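Local coordinates for sensor protein qseC (Escherichia coli, PDB 3JZ3), which autophosphorylates on a histidine using ATP, as the membrane-bound sensor kinase of the QseB/QseC two-component system that switches on the flagella regulon, at the interface of chains A and B. Coordinates in Å, arbitrary orientation; residue numbers count along the deposited sequence, not the author numbering. Chains: chain A/B, Sensor protein qseC.

The interface of chains A and B. Residues chain A 58-59, 62; chain B 55, 58-59, 62, 64.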
loop_
_atom_site.group_PDB
_atom_site.type_symbol
_atom_site.label_atom_id
_atom_site.label_comp_id
_atom_site.label_asym_id
_atom_site.label_seq_id
_atom_site.Cartn_x
_atom_site.Cartn_y
_atom_site.Cartn_z
ATOM N N LEU A 58 3.693 1.067 12.718
ATOM C CA LEU A 58 5.087 0.974 12.298
ATOM C C LEU A 58 5.828 2.311 12.421
ATOM O O LEU A 58 7.008 2.335 12.776
ATOM C CB LEU A 58 5.206 0.407 10.881
ATOM C CG LEU A 58 4.830 -1.066 10.654
ATOM C CD1 LEU A 58 5.182 -1.485 9.237
ATOM C CD2 LEU A 58 5.493 -2.004 11.660
ATOM N N LEU A 59 5.131 3.413 12.142
ATOM C CA LEU A 59 5.691 4.754 12.318
ATOM C C LEU A 59 5.941 5.079 13.785
ATOM O O LEU A 59 6.965 5.666 14.130
ATOM C CB LEU A 59 4.773 5.819 11.709
ATOM C CG LEU A 59 4.946 6.177 10.231
ATOM C CD1 LEU A 59 3.825 7.096 9.791
ATOM C CD2 LEU A 59 6.296 6.831 9.984
ATOM N N SER A 62 8.836 2.942 15.263
ATOM C CA SER A 62 10.136 3.381 14.757
ATOM C C SER A 62 10.584 4.690 15.418
ATOM O O SER A 62 11.756 5.066 15.328
ATOM C CB SER A 62 10.114 3.516 13.231
ATOM O OG SER A 62 9.213 4.526 12.818
ATOM N N VAL B 55 7.817 -0.062 3.973
ATOM C CA VAL B 55 7.431 -0.965 5.061
ATOM C C VAL B 55 8.628 -1.780 5.554
ATOM O O VAL B 55 8.750 -2.041 6.753
ATOM C CB VAL B 55 6.229 -1.873 4.669
ATOM C CG1 VAL B 55 5.942 -2.900 5.752
ATOM C CG2 VAL B 55 4.983 -1.029 4.412
ATOM N N LEU B 58 10.513 0.608 7.787
ATOM C CA LEU B 58 9.769 0.781 9.035
ATOM C C LEU B 58 9.808 -0.458 9.935
ATOM O O LEU B 58 9.833 -0.332 11.160
ATOM C CB LEU B 58 8.323 1.209 8.760
ATOM C CG LEU B 58 8.102 2.592 8.139
ATOM C CD1 LEU B 58 6.618 2.844 7.913
ATOM C CD2 LEU B 58 8.704 3.699 8.991
ATOM N N LEU B 59 9.821 -1.645 9.325
ATOM C CA LEU B 59 9.957 -2.900 10.070
ATOM C C LEU B 59 11.300 -2.977 10.788
ATOM O O LEU B 59 11.358 -3.320 11.972
ATOM C CB LEU B 59 9.800 -4.115 9.148
ATOM C CG LEU B 59 8.403 -4.659 8.829
ATOM C CD1 LEU B 59 8.526 -5.759 7.795
ATOM C CD2 LEU B 59 7.692 -5.179 10.073
ATOM N N SER B 62 11.662 -0.246 13.634
ATOM C CA SER B 62 10.819 -0.628 14.770
ATOM C C SER B 62 11.351 -1.867 15.496
ATOM O O SER B 62 10.860 -2.218 16.573
ATOM C CB SER B 62 9.385 -0.876 14.300
ATOM O OG SER B 62 9.346 -1.896 13.318
ATOM N N LEU B 64 10.924 -5.076 15.079
ATOM C CA LEU B 64 9.767 -5.871 15.456
ATOM C C LEU B 64 10.135 -7.338 15.629
ATOM O O LEU B 64 10.612 -7.985 14.694
ATOM C CB LEU B 64 8.675 -5.712 14.401
ATOM C CG LEU B 64 7.219 -5.880 14.830
ATOM C CD1 LEU B 64 6.862 -4.964 15.998
ATOM C CD2 LEU B 64 6.327 -5.601 13.638
#
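A:Leu58 and B:Leu58 meet across the second helices of the HisKA hairpin, 48-62 in chain A and 42-61 in chain B. Histidine kinases typically dimerise through this hairpin, but chain A is seen here without its first helix, and the pairing may or may not be the biological one. The beta carbons touch, CB of A:Leu58 lying 3.9 Å from CB of B:Leu58. In both, CG stands anti to the carbonyl carbon (chi1 -68° in A:Leu58), which turns the two isopropyl ends to opposite flanks of the contact. A:Leu58 buries the most in this patch, 85 Å². Its side chain crosses that of B:Val55 at about a right angle, CD1 lying 3.8 Å from CG1, while its other methyl, CD2, reaches towards B:Leu59 and B:Leu64 more loosely, at 4.2 Å from CD2 of each. On the opposite flank CD2 of B:Leu58 sits 4.1 Å from CD2 of A:Leu59 and packs beside the A:Ser62 hydroxyl.

Towards the helix ends the contact thins: the serines approach through backbone and beta carbons, CB of B:Ser62 lying 4.0 Å from N of A:Ser62. Each serine turns its hydroxyl back onto its own chain. OG of B:Ser62 hydrogen-bonds to O of B:Leu58 at 2.7 Å, in the carbonyl plane on a lone pair, and also to O of B:Leu59, from above that carbonyl plane; A:Ser62 repeats the pattern. B:Leu64, beyond the helix, adds 5 Å² at this looser rim.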